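Local coordinates for ribonuclease VapC (Klebsiella pneumoniae, PDB 7BY3), which is probably the toxin of a toxin-antitoxin pair, a magnesium-dependent PIN-domain ribonuclease that cuts RNA, at residues N68-Q71 / D72-E75; I92-A95 / T96-H100. All coordinates share one frame; numbering follows the deposited sequence.

Interaction 1: residues N68-Q71 / D72-E75; sequences NISQ and DIAE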
ATOM      1  N   ASN B  68       5.094   6.093   0.400  1.00 33.20           N
ATOM      2  CA  ASN B  68       3.902   5.442  -0.128  1.00 34.27           C
ATOM      3  C   ASN B  68       4.243   4.191  -0.927  1.00 33.53           C
ATOM      4  O   ASN B  68       5.370   4.032  -1.397  1.00 31.54           O
ATOM      5  CB  ASN B  68       3.109   6.408  -1.013  1.00 37.11           C
ATOM      6  CG  ASN B  68       2.767   7.705  -0.308  1.00 43.52           C
ATOM      7  OD1 ASN B  68       2.502   7.726   0.893  1.00 42.55           O
ATOM      8  ND2 ASN B  68       2.766   8.800  -1.060  1.00 48.51           N
ATOM      9  N   ILE B  69       3.263   3.305  -1.079  1.00 34.86           N
ATOM     10  CA  ILE B  69       3.431   2.131  -1.923  1.00 34.67           C
ATOM     11  C   ILE B  69       2.951   2.449  -3.332  1.00 36.58           C
ATOM     12  O   ILE B  69       1.766   2.695  -3.561  1.00 36.27           O
ATOM     13  CB  ILE B  69       2.663   0.909  -1.376  1.00 32.45           C
ATOM     14  CG1 ILE B  69       3.016   0.672   0.092  1.00 30.35           C
ATOM     15  CG2 ILE B  69       2.967  -0.330  -2.208  1.00 32.29           C
ATOM     16  CD1 ILE B  69       1.815   0.642   1.003  1.00 29.36           C
ATOM     17  N   SER B  70       3.889   2.445  -4.270  1.00 35.89           N
ATOM     18  CA  SER B  70       3.590   2.707  -5.668  1.00 37.58           C
ATOM     19  C   SER B  70       3.890   1.470  -6.506  1.00 38.79           C
ATOM     20  O   SER B  70       4.224   0.416  -5.967  1.00 38.10           O
ATOM     21  CB  SER B  70       4.384   3.908  -6.175  1.00 39.89           C
ATOM     22  OG  SER B  70       5.774   3.660  -6.085  1.00 43.53           O
ATOM     23  N   GLN B  71       3.761   1.604  -7.822  1.00 41.92           N
ATOM     24  CA  GLN B  71       3.806   0.462  -8.730  1.00 39.64           C
ATOM     25  C   GLN B  71       5.088  -0.375  -8.646  1.00 40.94           C
ATOM     26  O   GLN B  71       5.023  -1.603  -8.671  1.00 46.12           O
ATOM     27  CB  GLN B  71       3.601   0.937 -10.169  1.00 41.08           C
ATOM     28  CG  GLN B  71       3.562  -0.187 -11.188  1.00 40.65           C
ATOM     29  CD  GLN B  71       2.443  -1.177 -10.921  1.00 39.11           C
ATOM     30  OE1 GLN B  71       1.270  -0.809 -10.875  1.00 41.98           O
ATOM     31  NE2 GLN B  71       2.804  -2.441 -10.739  1.00 38.86           N
ATOM     32  N   ASP B  72       6.248   0.266  -8.556  1.00 40.16           N
ATOM     33  CA  ASP B  72       7.490  -0.504  -8.572  1.00 41.31           C
ATOM     34  C   ASP B  72       8.056  -0.824  -7.187  1.00 38.87           C
ATOM     35  O   ASP B  72       9.081  -1.494  -7.078  1.00 37.94           O
ATOM     36  CB  ASP B  72       8.544   0.201  -9.423  1.00 48.49           C
ATOM     37  CG  ASP B  72       8.511  -0.256 -10.873  1.00 64.04           C
ATOM     38  OD1 ASP B  72       7.408  -0.554 -11.380  1.00 64.00           O
ATOM     39  OD2 ASP B  72       9.588  -0.337 -11.501  1.00 70.09           O
ATOM     40  N   ILE B  73       7.394  -0.359  -6.134  1.00 37.36           N
ATOM     41  CA  ILE B  73       7.610  -0.952  -4.819  1.00 33.40           C
ATOM     42  C   ILE B  73       6.832  -2.255  -4.820  1.00 31.80           C
ATOM     43  O   ILE B  73       7.309  -3.288  -4.349  1.00 31.86           O
ATOM     44  CB  ILE B  73       7.149  -0.044  -3.661  1.00 32.58           C
ATOM     45  CG1 ILE B  73       8.213   1.012  -3.362  1.00 33.28           C
ATOM     46  CG2 ILE B  73       6.882  -0.863  -2.407  1.00 28.36           C
ATOM     47  CD1 ILE B  73       7.719   2.142  -2.496  1.00 35.55           C
ATOM     48  N   ALA B  74       5.632  -2.192  -5.387  1.00 32.35           N
ATOM     49  CA  ALA B  74       4.793  -3.364  -5.575  1.00 31.66           C
ATOM     50  C   ALA B  74       5.496  -4.390  -6.453  1.00 30.44           C
ATOM     51  O   ALA B  74       5.400  -5.590  -6.213  1.00 30.81           O
ATOM     52  CB  ALA B  74       3.459  -2.968  -6.184  1.00 32.99           C
ATOM     53  N   GLU B  75       6.204  -3.906  -7.468  1.00 31.88           N
ATOM     54  CA  GLU B  75       6.941  -4.775  -8.378  1.00 34.02           C
ATOM     55  C   GLU B  75       8.014  -5.564  -7.637  1.00 31.07           C
ATOM     56  O   GLU B  75       8.113  -6.783  -7.774  1.00 30.75           O
ATOM     57  CB  GLU B  75       7.582  -3.956  -9.499  1.00 37.59           C
ATOM     58  CG  GLU B  75       7.737  -4.709 -10.799  1.00 38.59           C
ATOM     59  CD  GLU B  75       6.402  -5.003 -11.442  1.00 37.27           C
ATOM     60  OE1 GLU B  75       5.707  -4.040 -11.824  1.00 38.15           O
ATOM     61  OE2 GLU B  75       6.044  -6.192 -11.553  1.00 38.60           O
TER
HETATM   62  O   HOH W   1       5.818   3.158  -9.129  1.00 43.70           O
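I73 lays its CG2 methyl against CG2 of I69, 4.0 Å away, the two isoleucine side chains crossing at about a right angle. This is the N-terminal start of helix 71-83 in the PIN domain, where the chain leaves strand 65-67, turns through S70 at the N-cap and winds into the helix. In both isoleucines CG2 stands anti to the backbone N (chi1 -52° in I69 and -81° in I73), which brings the two methyls together, while CD1 of I73 runs back to within 3.2 Å of N68 O. Both side chains also pack on I92 of helix 88-99, and I69 meets I69 of the second subunit.

The first helical turn is closed by backbone bonds. A74 N reaches S70 O at 3.0 Å, nearly in line with the carbonyl, and the same oxygen takes a weak bond from I73 N. S70 holds the N-cap position, yet its hydroxyl makes no direct capping bond. A water bridges the gap instead, 3.1 Å from S70 OG and accepting from D72 N, so that one of the first amides of the helix is served through solvent.

One residue on, E75 N donates to Q71 O at 2.9 Å, and the A74 methyl sits against that oxygen as well. Alongside this backbone bond the side chains of Q71 and E75 each bend at chi2 and lean toward one another, amide and carboxylate planes 32° apart. The stronger partner of E75 lies across the subunit interface: its OE2 makes a salt bridge with R58 of the second subunit, whose W41 packs on both Q71 and E75. Between the two side chains themselves there is a weak bond from Q71 NE2 to E75 OE1, 3.5 Å long.

Interaction 2: residues I92-A95 / T96-H100; sequences IILA and TAQLH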
ATOM      1  N   ILE B  92       6.837  -5.771   1.286  1.00 26.35           N
ATOM      2  CA  ILE B  92       6.625  -4.386   0.878  1.00 26.48           C
ATOM      3  C   ILE B  92       7.551  -3.439   1.638  1.00 26.05           C
ATOM      4  O   ILE B  92       8.116  -2.510   1.059  1.00 26.10           O
ATOM      5  CB  ILE B  92       5.154  -3.965   1.084  1.00 26.07           C
ATOM      6  CG1 ILE B  92       4.242  -4.770   0.155  1.00 25.74           C
ATOM      7  CG2 ILE B  92       4.974  -2.480   0.824  1.00 26.69           C
ATOM      8  CD1 ILE B  92       2.769  -4.599   0.437  1.00 26.92           C
ATOM      9  N   ILE B  93       7.717  -3.688   2.932  1.00 25.29           N
ATOM     10  CA  ILE B  93       8.596  -2.870   3.759  1.00 25.71           C
ATOM     11  C   ILE B  93      10.058  -3.079   3.357  1.00 26.13           C
ATOM     12  O   ILE B  93      10.849  -2.136   3.341  1.00 27.21           O
ATOM     13  CB  ILE B  93       8.394  -3.182   5.258  1.00 25.89           C
ATOM     14  CG1 ILE B  93       7.075  -2.575   5.739  1.00 27.11           C
ATOM     15  CG2 ILE B  93       9.534  -2.630   6.092  1.00 27.41           C
ATOM     16  CD1 ILE B  93       6.690  -2.969   7.141  1.00 30.17           C
ATOM     17  N   LEU B  94      10.408  -4.312   3.003  1.00 25.90           N
ATOM     18  CA  LEU B  94      11.754  -4.614   2.528  1.00 25.34           C
ATOM     19  C   LEU B  94      11.988  -4.025   1.138  1.00 25.45           C
ATOM     20  O   LEU B  94      13.079  -3.546   0.833  1.00 25.68           O
ATOM     21  CB  LEU B  94      11.997  -6.125   2.515  1.00 25.61           C
ATOM     22  CG  LEU B  94      13.392  -6.588   2.085  1.00 26.56           C
ATOM     23  CD1 LEU B  94      14.468  -5.926   2.933  1.00 27.67           C
ATOM     24  CD2 LEU B  94      13.509  -8.102   2.161  1.00 24.89           C
ATOM     25  N   ALA B  95      10.957  -4.059   0.298  1.00 25.77           N
ATOM     26  CA  ALA B  95      11.034  -3.485  -1.044  1.00 26.14           C
ATOM     27  C   ALA B  95      11.218  -1.976  -0.981  1.00 26.53           C
ATOM     28  O   ALA B  95      11.956  -1.392  -1.773  1.00 27.69           O
ATOM     29  CB  ALA B  95       9.788  -3.831  -1.840  1.00 26.25           C
ATOM     30  N   THR B  96      10.533  -1.353  -0.030  1.00 27.10           N
ATOM     31  CA  THR B  96      10.628   0.082   0.179  1.00 26.46           C
ATOM     32  C   THR B  96      12.047   0.479   0.582  1.00 28.21           C
ATOM     33  O   THR B  96      12.583   1.477   0.101  1.00 30.12           O
ATOM     34  CB  THR B  96       9.625   0.549   1.255  1.00 26.05           C
ATOM     35  OG1 THR B  96       8.290   0.312   0.794  1.00 25.95           O
ATOM     36  CG2 THR B  96       9.796   2.028   1.548  1.00 27.24           C
ATOM     37  N   ALA B  97      12.657  -0.319   1.452  1.00 28.79           N
ATOM     38  CA  ALA B  97      14.016  -0.056   1.914  1.00 29.19           C
ATOM     39  C   ALA B  97      15.025  -0.179   0.777  1.00 31.58           C
ATOM     40  O   ALA B  97      15.880   0.689   0.602  1.00 33.62           O
ATOM     41  CB  ALA B  97      14.382  -1.000   3.048  1.00 28.04           C
ATOM     42  N   GLN B  98      14.918  -1.260   0.010  1.00 30.91           N
ATOM     43  CA  GLN B  98      15.829  -1.515  -1.100  1.00 31.27           C
ATOM     44  C   GLN B  98      15.806  -0.404  -2.142  1.00 32.86           C
ATOM     45  O   GLN B  98      16.853   0.108  -2.535  1.00 36.75           O
ATOM     46  CB  GLN B  98      15.494  -2.845  -1.778  1.00 29.94           C
ATOM     47  CG  GLN B  98      15.742  -4.070  -0.928  1.00 27.86           C
ATOM     48  CD  GLN B  98      15.744  -5.340  -1.748  1.00 25.56           C
ATOM     49  OE1 GLN B  98      15.322  -5.344  -2.903  1.00 25.39           O
ATOM     50  NE2 GLN B  98      16.220  -6.427  -1.156  1.00 27.16           N
ATOM     51  N   LEU B  99      14.606  -0.044  -2.587  1.00 32.37           N
ATOM     52  CA  LEU B  99      14.444   0.949  -3.641  1.00 33.83           C
ATOM     53  C   LEU B  99      15.068   2.286  -3.255  1.00 34.73           C
ATOM     54  O   LEU B  99      15.672   2.963  -4.086  1.00 36.83           O
ATOM     55  CB  LEU B  99      12.961   1.140  -3.967  1.00 33.72           C
ATOM     56  CG  LEU B  99      12.248   0.004  -4.709  1.00 32.51           C
ATOM     57  CD1 LEU B  99      11.111   0.554  -5.550  1.00 35.29           C
ATOM     58  CD2 LEU B  99      13.215  -0.794  -5.570  1.00 32.95           C
ATOM     59  N   HIS B 100      14.921   2.659  -1.990  1.00 34.97           N
ATOM     60  CA  HIS B 100      15.435   3.932  -1.497  1.00 35.90           C
ATOM     61  C   HIS B 100      16.813   3.808  -0.851  1.00 37.12           C
ATOM     62  O   HIS B 100      17.326   4.777  -0.294  1.00 38.88           O
ATOM     63  CB  HIS B 100      14.441   4.555  -0.519  1.00 34.25           C
ATOM     64  CG  HIS B 100      13.202   5.069  -1.177  1.00 34.40           C
ATOM     65  ND1 HIS B 100      12.126   4.264  -1.483  1.00 33.69           N
ATOM     66  CD2 HIS B 100      12.874   6.314  -1.612  1.00 34.65           C
ATOM     67  CE1 HIS B 100      11.189   4.986  -2.066  1.00 34.39           C
ATOM     68  NE2 HIS B 100      11.615   6.229  -2.155  1.00 33.91           N
TER
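T96 turns its hydroxyl back along helix 88-99 onto the carbonyl of I92, one turn earlier, where OG1 donates to I92 O at 2.8 Å. With OG1 beside its own backbone N (chi1 -64°), the group lies next to the T96 N-H, which gives I92 O a second bond of 2.9 Å. The two donors come from opposite faces of the carbonyl plane, each tilted about 30° from it. T96 CG2 stands anti to the backbone N, and the side chain as a whole packs on I73, L7 and I67.

Q98 and L99 continue the turn differently: each sets a side-chain carbon beside a carbonyl oxygen, Q98 CG 3.2 Å from L94 O and L99 CG 3.3 Å from A95 O. The same oxygens take the regular helical bonds from Q98 N and L99 N.

At the C-terminal end the H100 ring presents its edge to T96 O, and ND1 donates to it at 3.2 Å, in the carbonyl plane. Donating to I92 O, the buried T96 hydroxyl is satisfied inside its own helix, and the H100 bond implies a proton on ND1.

Interaction 1 starts helix 71-83 and interaction 2 finishes helix 88-99, the next helix in the chain; their centres lie about 9 Å apart. They meet chiefly through D72 and I73: D72 O is 3.3 Å from L99 CD1, and I73 CG1 lies 3.7 Å from the same methyl. Interaction 2 is mostly buried, packed on helix 71-83 and on strands 6-8 and 65-67, with I93 beside D9, a predicted magnesium ligand; backbone bonds and apolar packing dominate it. Interaction 1 is only partly buried: I73 packs against helix 88-99, I69 lies both there and at the subunit interface, and the polar groups turn to solvent and the second subunit.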